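Local coordinates for tryparedoxin II (Crithidia fasciculata, PDB 1I5G), which probably carries reducing equivalents from trypanothione to peroxidases as a thioredoxin-like dithiol protein, and binds glutathionylspermidine, at residues V113-E116 against N121-T124; S1-F6 against K29-Y34; T47-D52 against M130-P135. The protein carries 1 engineered substitution. All coordinates share one frame; numbering follows the deposited sequence.

Contact 1: residues V113-E116 against N121-T124; sequences VGVE and NIIT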
loop_
_atom_site.group_PDB
_atom_site.type_symbol
_atom_site.label_atom_id
_atom_site.label_comp_id
_atom_site.label_asym_id
_atom_site.label_seq_id
_atom_site.Cartn_x
_atom_site.Cartn_y
_atom_site.Cartn_z
ATOM N N VAL A 113 -4.285 4.503 1.724
ATOM C CA VAL A 113 -4.326 5.812 1.068
ATOM C C VAL A 113 -4.025 5.647 -0.411
ATOM O O VAL A 113 -2.960 5.142 -0.796
ATOM C CB VAL A 113 -3.309 6.773 1.699
ATOM C CG1 VAL A 113 -3.275 8.106 0.973
ATOM C CG2 VAL A 113 -3.665 6.970 3.190
ATOM N N GLY A 114 -4.938 6.062 -1.269
ATOM C CA GLY A 114 -4.773 5.974 -2.699
ATOM C C GLY A 114 -4.294 7.268 -3.283
ATOM O O GLY A 114 -4.795 8.380 -2.976
ATOM N N VAL A 115 -3.308 7.143 -4.155
ATOM C CA VAL A 115 -2.656 8.244 -4.843
ATOM C C VAL A 115 -2.592 8.007 -6.340
ATOM O O VAL A 115 -2.424 6.874 -6.788
ATOM C CB VAL A 115 -1.239 8.383 -4.296
ATOM C CG1 VAL A 115 -0.507 9.486 -4.954
ATOM C CG2 VAL A 115 -1.231 8.528 -2.766
ATOM N N GLU A 116 -2.752 9.038 -7.161
ATOM C CA GLU A 116 -2.570 8.923 -8.602
ATOM C C GLU A 116 -1.065 8.938 -8.864
ATOM O O GLU A 116 -0.358 9.891 -8.539
ATOM C CB GLU A 116 -3.231 10.111 -9.318
ATOM C CG GLU A 116 -3.142 10.053 -10.834
ATOM C CD GLU A 116 -3.580 11.275 -11.599
ATOM O OE1 GLU A 116 -3.744 12.351 -11.022
ATOM O OE2 GLU A 116 -3.737 11.112 -12.826
ATOM N N ASN A 121 -0.974 13.082 -6.736
ATOM C CA ASN A 121 -2.072 13.650 -5.969
ATOM C C ASN A 121 -2.751 12.575 -5.135
ATOM O O ASN A 121 -3.092 11.469 -5.618
ATOM C CB ASN A 121 -3.129 14.303 -6.839
ATOM C CG ASN A 121 -2.689 15.602 -7.467
ATOM O OD1 ASN A 121 -1.507 15.906 -7.530
ATOM N ND2 ASN A 121 -3.695 16.360 -7.922
ATOM N N ILE A 122 -2.977 12.832 -3.857
ATOM C CA ILE A 122 -3.777 11.954 -3.024
ATOM C C ILE A 122 -5.204 11.963 -3.532
ATOM O O ILE A 122 -5.804 13.037 -3.729
ATOM C CB ILE A 122 -3.710 12.386 -1.546
ATOM C CG1 ILE A 122 -2.280 12.249 -1.017
ATOM C CG2 ILE A 122 -4.717 11.574 -0.741
ATOM C CD1 ILE A 122 -2.029 13.110 0.236
ATOM N N ILE A 123 -5.824 10.815 -3.767
ATOM C CA ILE A 123 -7.186 10.694 -4.257
ATOM C C ILE A 123 -8.139 10.302 -3.129
ATOM O O ILE A 123 -9.250 10.813 -3.017
ATOM C CB ILE A 123 -7.212 9.579 -5.318
ATOM C CG1 ILE A 123 -6.375 9.951 -6.554
ATOM C CG2 ILE A 123 -8.653 9.257 -5.731
ATOM C CD1 ILE A 123 -6.682 11.303 -7.096
ATOM N N THR A 124 -7.718 9.390 -2.269
ATOM C CA THR A 124 -8.585 8.856 -1.214
ATOM C C THR A 124 -7.827 8.538 0.020
ATOM O O THR A 124 -6.749 7.957 -0.031
ATOM C CB THR A 124 -9.403 7.667 -1.750
ATOM O OG1 THR A 124 -10.343 7.212 -0.769
ATOM C CG2 THR A 124 -8.511 6.502 -2.114
#
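A classic beta bulge interrupts the antiparallel hairpin of strands 111-116 and 122-124: Ile123 and Thr124 together face the single residue Gly114. It illustrates how one carbonyl can absorb an extra residue in a strand. Gly114 O accepts from Ile123 N at 2.8 Å and, in a longer but equally straight bond, from Thr124 N at 3.2 Å. Both donors come in from the same face of the carbonyl plane, while Gly114 N closes the ring by donating to Thr124 O. Beyond the bulge the pairing resumes, with Glu116 N giving a 2.9 Å bond to Asn121 O. Asn121 O also lies 3.3 Å from Val115 CG1. The extra residue is accompanied by a marked splay, the short strands running at 134° rather than nearly antiparallel.

Two side-chain layers flank this ladder. On one face Ile122 touches two valines of the partner strand, its CG2 branch 4.1 Å from Val113 CG1 and its CG1 branch 4.2 Å from Val115 CG2. On the other, Thr124 turns OG1 away from its own nitrogen (chi1 -175°), which lays CG2 over the bare backbone of Gly114, 3.8 Å from Gly114 CA. The hydroxyl OG1 bonds to the carbonyl of Trp142 instead, and Glu116 OE1 reaches Ser119 in the turn.

Strand 122-124 forms one edge of the sheet, and 111-116 passes its other edge to strand 30-36. Val115 meets Phe33 of that strand and Phe104 of a loop; on the other face Thr124 reaches past Gly114 to Phe32.

Contact 2: residues S1-F6 against K29-Y34; sequences SGLKKF and KTVFFY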
loop_
_atom_site.group_PDB
_atom_site.type_symbol
_atom_site.label_atom_id
_atom_site.label_comp_id
_atom_site.label_asym_id
_atom_site.label_seq_id
_atom_site.Cartn_x
_atom_site.Cartn_y
_atom_site.Cartn_z
ATOM N N SER A 1 7.856 10.276 -12.815
ATOM C CA SER A 1 6.864 9.707 -11.859
ATOM C C SER A 1 6.621 10.676 -10.700
ATOM O O SER A 1 7.374 10.620 -9.738
ATOM C CB SER A 1 7.421 8.439 -11.188
ATOM O OG SER A 1 6.580 7.850 -10.192
ATOM N N GLY A 2 5.736 11.667 -10.655
ATOM C CA GLY A 2 4.540 11.658 -9.838
ATOM C C GLY A 2 4.769 11.068 -8.468
ATOM O O GLY A 2 4.549 11.761 -7.488
ATOM N N LEU A 3 5.195 9.812 -8.372
ATOM C CA LEU A 3 5.407 9.243 -7.044
ATOM C C LEU A 3 6.793 9.418 -6.470
ATOM O O LEU A 3 7.014 9.093 -5.308
ATOM C CB LEU A 3 5.123 7.744 -6.996
ATOM C CG LEU A 3 3.682 7.372 -7.317
ATOM C CD1 LEU A 3 3.657 5.878 -7.470
ATOM C CD2 LEU A 3 2.730 7.862 -6.264
ATOM N N LYS A 4 7.708 9.924 -7.287
ATOM C CA LYS A 4 9.096 10.070 -6.887
ATOM C C LYS A 4 9.296 10.943 -5.679
ATOM O O LYS A 4 10.374 10.779 -5.122
ATOM C CB LYS A 4 10.001 10.564 -8.014
ATOM C CG LYS A 4 10.918 9.450 -8.497
ATOM C CD LYS A 4 12.091 9.280 -7.549
ATOM C CE LYS A 4 13.310 8.547 -8.120
ATOM N NZ LYS A 4 14.280 8.197 -7.033
ATOM N N LYS A 5 8.384 11.824 -5.263
ATOM C CA LYS A 5 8.410 12.664 -4.060
ATOM C C LYS A 5 8.021 11.840 -2.818
ATOM O O LYS A 5 8.178 12.378 -1.727
ATOM C CB LYS A 5 7.486 13.905 -4.152
ATOM C CG LYS A 5 5.964 13.659 -4.249
ATOM C CD LYS A 5 5.100 14.923 -4.287
ATOM C CE LYS A 5 3.572 14.744 -4.390
ATOM N NZ LYS A 5 2.836 16.032 -4.184
ATOM N N PHE A 6 7.517 10.623 -3.020
ATOM C CA PHE A 6 7.123 9.680 -1.965
ATOM C C PHE A 6 8.139 8.539 -1.736
ATOM O O PHE A 6 7.969 7.735 -0.807
ATOM C CB PHE A 6 5.729 9.112 -2.263
ATOM C CG PHE A 6 4.623 10.125 -2.278
ATOM C CD1 PHE A 6 4.452 11.033 -1.254
ATOM C CD2 PHE A 6 3.740 10.186 -3.341
ATOM C CE1 PHE A 6 3.435 11.985 -1.247
ATOM C CE2 PHE A 6 2.718 11.130 -3.354
ATOM C CZ PHE A 6 2.563 12.027 -2.317
ATOM N N LYS A 29 -1.370 4.271 -12.958
ATOM C CA LYS A 29 -2.176 3.541 -11.972
ATOM C C LYS A 29 -2.587 4.430 -10.819
ATOM O O LYS A 29 -2.035 5.517 -10.602
ATOM C CB LYS A 29 -1.405 2.337 -11.427
ATOM C CG LYS A 29 -0.943 1.334 -12.489
ATOM C CD LYS A 29 -0.454 -0.017 -11.942
ATOM C CE LYS A 29 -0.323 -1.079 -13.081
ATOM N NZ LYS A 29 -0.167 -2.463 -12.561
ATOM N N THR A 30 -3.573 3.939 -10.081
ATOM C CA THR A 30 -3.766 4.413 -8.704
ATOM C C THR A 30 -2.934 3.505 -7.807
ATOM O O THR A 30 -2.963 2.278 -8.006
ATOM C CB THR A 30 -5.237 4.295 -8.297
ATOM O OG1 THR A 30 -6.035 5.085 -9.190
ATOM C CG2 THR A 30 -5.427 4.867 -6.907
ATOM N N VAL A 31 -2.189 4.041 -6.852
ATOM C CA VAL A 31 -1.322 3.272 -5.970
ATOM C C VAL A 31 -1.849 3.482 -4.551
ATOM O O VAL A 31 -1.951 4.622 -4.080
ATOM C CB VAL A 31 0.148 3.690 -6.092
ATOM C CG1 VAL A 31 0.964 2.872 -5.084
ATOM C CG2 VAL A 31 0.646 3.471 -7.525
ATOM N N PHE A 32 -2.167 2.366 -3.915
ATOM C CA PHE A 32 -2.644 2.388 -2.528
ATOM C C PHE A 32 -1.539 2.019 -1.567
ATOM O O PHE A 32 -1.007 0.910 -1.597
ATOM C CB PHE A 32 -3.841 1.441 -2.319
ATOM C CG PHE A 32 -5.076 1.898 -3.022
ATOM C CD1 PHE A 32 -5.308 1.506 -4.326
ATOM C CD2 PHE A 32 -6.013 2.752 -2.428
ATOM C CE1 PHE A 32 -6.435 1.915 -5.013
ATOM C CE2 PHE A 32 -7.137 3.183 -3.073
ATOM C CZ PHE A 32 -7.354 2.769 -4.378
ATOM N N PHE A 33 -1.228 2.946 -0.677
ATOM C CA PHE A 33 -0.221 2.782 0.353
ATOM C C PHE A 33 -0.946 2.198 1.542
ATOM O O PHE A 33 -1.848 2.791 2.129
ATOM C CB PHE A 33 0.389 4.129 0.664
ATOM C CG PHE A 33 1.267 4.685 -0.415
ATOM C CD1 PHE A 33 0.707 5.393 -1.456
ATOM C CD2 PHE A 33 2.635 4.500 -0.383
ATOM C CE1 PHE A 33 1.517 5.899 -2.442
ATOM C CE2 PHE A 33 3.459 5.018 -1.389
ATOM C CZ PHE A 33 2.868 5.720 -2.411
ATOM N N TYR A 34 -0.564 0.983 1.914
ATOM C CA TYR A 34 -1.242 0.209 2.942
ATOM C C TYR A 34 -0.374 0.149 4.185
ATOM O O TYR A 34 0.636 -0.547 4.269
ATOM C CB TYR A 34 -1.515 -1.235 2.441
ATOM C CG TYR A 34 -2.158 -2.171 3.454
ATOM C CD1 TYR A 34 -3.072 -1.674 4.357
ATOM C CD2 TYR A 34 -1.857 -3.529 3.528
ATOM C CE1 TYR A 34 -3.669 -2.463 5.273
ATOM C CE2 TYR A 34 -2.457 -4.322 4.456
ATOM C CZ TYR A 34 -3.376 -3.800 5.345
ATOM O OH TYR A 34 -3.990 -4.572 6.326
#
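Leu3 and Phe33, with Val31 beside them, bury most of this contact between the N-terminal loop and strand 30-36, a worked case of an irregular segment covering a sheet by apolar side chains. Leu3 divides its work between its two methyls. CD1 meets the CG2 branch of Val31 at 3.9 Å, the closest approach between the segments, and the two side chains cross at a slant. CD2 comes to the tip of Phe33 instead, 4.4 Å from Phe33 CZ and close to the plane of the ring, thus at its edge.

The leucine is carried inward with CG lying opposite its carbonyl carbon (chi1 -62°), the chain then extending so that the fork opens over the strand. Val31 answers with the branch that stands beside its own nitrogen, CG2. Because alternate residues of a strand share a face, Val31 and Phe33 both look toward the loop, while Thr30, Phe32 and Tyr34 turn to the other side of the sheet.

Phe6 adds a lesser touch: its CB lies 4.4 Å from the same Phe33 CZ, approaching obliquely. A type I beta turn from Leu3 to Phe6, closed by a 2.8 Å bond from Phe6 N to Leu3 O, brings the two loop residues to the same aromatic tip. Within that turn the CG of Lys5 lies over one face of the Phe6 ring, 4.0 Å above its plane.

Around this contact, Leu3 also packs on Val115 of neighbouring strand 111-116 and on the loop residues Leu26 and Ala117. Phe104 meets the rings of both Phe6 and Phe33, helix 94-103 supplies Leu100 to both phenylalanines, and Phe33 further touches Ile68 of strand 63-69.

Contact 3: residues T47-D52 against M130-P135; sequences TPQLID and MVVKDP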
loop_
_atom_site.group_PDB
_atom_site.type_symbol
_atom_site.label_atom_id
_atom_site.label_comp_id
_atom_site.label_asym_id
_atom_site.label_seq_id
_atom_site.Cartn_x
_atom_site.Cartn_y
_atom_site.Cartn_z
ATOM N N THR A 47 -6.268 -7.303 6.305
ATOM C CA THR A 47 -5.444 -7.799 5.205
ATOM C C THR A 47 -6.135 -8.806 4.272
ATOM O O THR A 47 -6.090 -8.646 3.054
ATOM C CB THR A 47 -4.104 -8.312 5.760
ATOM O OG1 THR A 47 -3.335 -7.153 6.164
ATOM C CG2 THR A 47 -3.275 -9.062 4.703
ATOM N N PRO A 48 -6.749 -9.875 4.771
ATOM C CA PRO A 48 -7.423 -10.814 3.867
ATOM C C PRO A 48 -8.540 -10.207 3.023
ATOM O O PRO A 48 -8.712 -10.627 1.878
ATOM C CB PRO A 48 -7.969 -11.899 4.818
ATOM C CG PRO A 48 -7.839 -11.373 6.198
ATOM C CD PRO A 48 -6.825 -10.284 6.184
ATOM N N GLN A 49 -9.275 -9.249 3.576
ATOM C CA GLN A 49 -10.306 -8.533 2.846
ATOM C C GLN A 49 -9.659 -7.757 1.718
ATOM O O GLN A 49 -10.223 -7.678 0.624
ATOM C CB GLN A 49 -11.056 -7.523 3.701
ATOM C CG GLN A 49 -11.852 -8.219 4.826
ATOM C CD GLN A 49 -12.272 -7.216 5.889
ATOM O OE1 GLN A 49 -11.425 -6.475 6.372
ATOM N NE2 GLN A 49 -13.546 -7.156 6.267
ATOM N N LEU A 50 -8.495 -7.155 1.941
ATOM C CA LEU A 50 -7.764 -6.410 0.928
ATOM C C LEU A 50 -7.177 -7.381 -0.102
ATOM O O LEU A 50 -7.169 -7.077 -1.287
ATOM C CB LEU A 50 -6.739 -5.497 1.569
ATOM C CG LEU A 50 -5.965 -4.620 0.575
ATOM C CD1 LEU A 50 -6.873 -3.739 -0.265
ATOM C CD2 LEU A 50 -4.921 -3.805 1.333
ATOM N N ILE A 51 -6.718 -8.547 0.333
ATOM C CA ILE A 51 -6.292 -9.555 -0.630
ATOM C C ILE A 51 -7.396 -9.961 -1.610
ATOM O O ILE A 51 -7.184 -10.007 -2.815
ATOM C CB ILE A 51 -5.677 -10.774 0.096
ATOM C CG1 ILE A 51 -4.375 -10.388 0.815
ATOM C CG2 ILE A 51 -5.458 -11.964 -0.839
ATOM C CD1 ILE A 51 -3.785 -11.478 1.694
ATOM N N ASP A 52 -8.584 -10.239 -1.104
ATOM C CA ASP A 52 -9.687 -10.638 -1.973
ATOM C C ASP A 52 -9.986 -9.487 -2.922
ATOM O O ASP A 52 -10.239 -9.649 -4.130
ATOM C CB ASP A 52 -10.932 -11.019 -1.162
ATOM C CG ASP A 52 -10.797 -12.334 -0.381
ATOM O OD1 ASP A 52 -9.866 -13.121 -0.663
ATOM O OD2 ASP A 52 -11.652 -12.555 0.505
ATOM N N MET A 130 -13.732 1.778 2.634
ATOM C CA MET A 130 -14.461 1.493 1.398
ATOM C C MET A 130 -14.173 0.142 0.788
ATOM O O MET A 130 -15.035 -0.411 0.122
ATOM C CB MET A 130 -14.314 2.634 0.408
ATOM C CG MET A 130 -14.978 3.884 0.924
ATOM S SD MET A 130 -16.669 3.774 1.584
ATOM C CE MET A 130 -17.480 3.210 0.150
ATOM N N VAL A 131 -13.015 -0.461 0.999
ATOM C CA VAL A 131 -12.851 -1.829 0.588
ATOM C C VAL A 131 -13.861 -2.700 1.326
ATOM O O VAL A 131 -14.411 -3.639 0.761
ATOM C CB VAL A 131 -11.411 -2.283 0.895
ATOM C CG1 VAL A 131 -11.230 -3.757 0.984
ATOM C CG2 VAL A 131 -10.513 -1.681 -0.202
ATOM N N VAL A 132 -14.141 -2.448 2.596
ATOM C CA VAL A 132 -15.116 -3.235 3.347
ATOM C C VAL A 132 -16.537 -2.923 2.901
ATOM O O VAL A 132 -17.305 -3.858 2.750
ATOM C CB VAL A 132 -14.969 -2.951 4.849
ATOM C CG1 VAL A 132 -15.973 -3.785 5.645
ATOM C CG2 VAL A 132 -13.576 -3.276 5.425
ATOM N N LYS A 133 -16.859 -1.652 2.686
ATOM C CA LYS A 133 -18.221 -1.243 2.332
ATOM C C LYS A 133 -18.562 -1.423 0.861
ATOM O O LYS A 133 -19.742 -1.495 0.496
ATOM C CB LYS A 133 -18.493 0.179 2.751
ATOM C CG LYS A 133 -18.443 0.390 4.268
ATOM C CD LYS A 133 -18.790 1.775 4.667
ATOM C CE LYS A 133 -20.244 2.181 4.461
ATOM N NZ LYS A 133 -20.554 3.429 5.179
ATOM N N ASP A 134 -17.581 -1.490 -0.013
ATOM C CA ASP A 134 -17.776 -1.576 -1.465
ATOM C C ASP A 134 -16.889 -2.679 -2.023
ATOM O O ASP A 134 -16.002 -2.454 -2.872
ATOM C CB ASP A 134 -17.453 -0.218 -2.095
ATOM C CG ASP A 134 -17.746 -0.166 -3.586
ATOM O OD1 ASP A 134 -18.588 -0.966 -4.082
ATOM O OD2 ASP A 134 -17.132 0.703 -4.241
ATOM N N PRO A 135 -17.105 -3.920 -1.599
ATOM C CA PRO A 135 -16.233 -5.017 -2.009
ATOM C C PRO A 135 -16.233 -5.325 -3.523
ATOM O O PRO A 135 -15.294 -5.929 -4.026
ATOM C CB PRO A 135 -16.761 -6.211 -1.197
ATOM C CG PRO A 135 -18.163 -5.856 -0.925
ATOM C CD PRO A 135 -18.187 -4.400 -0.702
#
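Helices 41-57 and 127-133 have their nearest CA atoms, Leu50 CA and Val131 CA, 6.9 Å apart, and Gln49 CA and Val132 CA follow at 7.2 Å. They are the two neighbouring helices on one side of the thioredoxin-fold sheet, and two successive valines of the shorter helix make the meeting. Val131 is the central piece. It points into helix 41-57, its CG1 methyl resting 4.1 Å from the backbone oxygen of Gln49, while its CG2 methyl turns to Leu50. Phe46, Phe53 and Trp142 pack round the same valine and complete its buried surroundings.

Toward the surface, Gln49 reaches out with its chain extended beyond CG and runs obliquely past Val132. The CG2 methyl of Val132 lies off the plane of the terminal amide and beyond its O/N end, 4.0 Å from both Gln49 OE1 and Gln49 NE2. This is van der Waals packing.

Past the helix end, Asp134 leaves helical geometry and its carboxylate is gripped by three N-H groups: the backbone nitrogens of Lys138 and Asp139 and the indole of Trp142. The next residue, Pro135, accepts through its carbonyl from His57 at the far end of helix 41-57.

Leu50 begins off to the side of the interface, but CG anti to the backbone N (chi1 -177°) swings its end back, and its side chain meets Val131 at about a right angle, Leu50 CD1 lying 4.2 Å from Val131 CG2.

Contacts 1 and 2, with centres about 8 Å apart, share a sheet: Val113 O to Phe33 N and Val115 O to Val31 N, each 2.8 Å, are probable hydrogen bonds joining their strands. Contact 3 lies across the chain's centre from contact 2, about 20 Å between centres, yet Tyr34 OH and Thr47 OG1 approach to 2.7 Å, a probable hydrogen bond between strand and helix. Contacts 1 and 3 do not touch, though Trp142 bonds to Thr124 and to Asp134. Contact 3 is nearer the glutathionylspermidine, about 9 Å from the Val132 side chain against about 12 Å from that of Val113; its helices carry or adjoin pocket residues Arg128, Pro42 and Cys40.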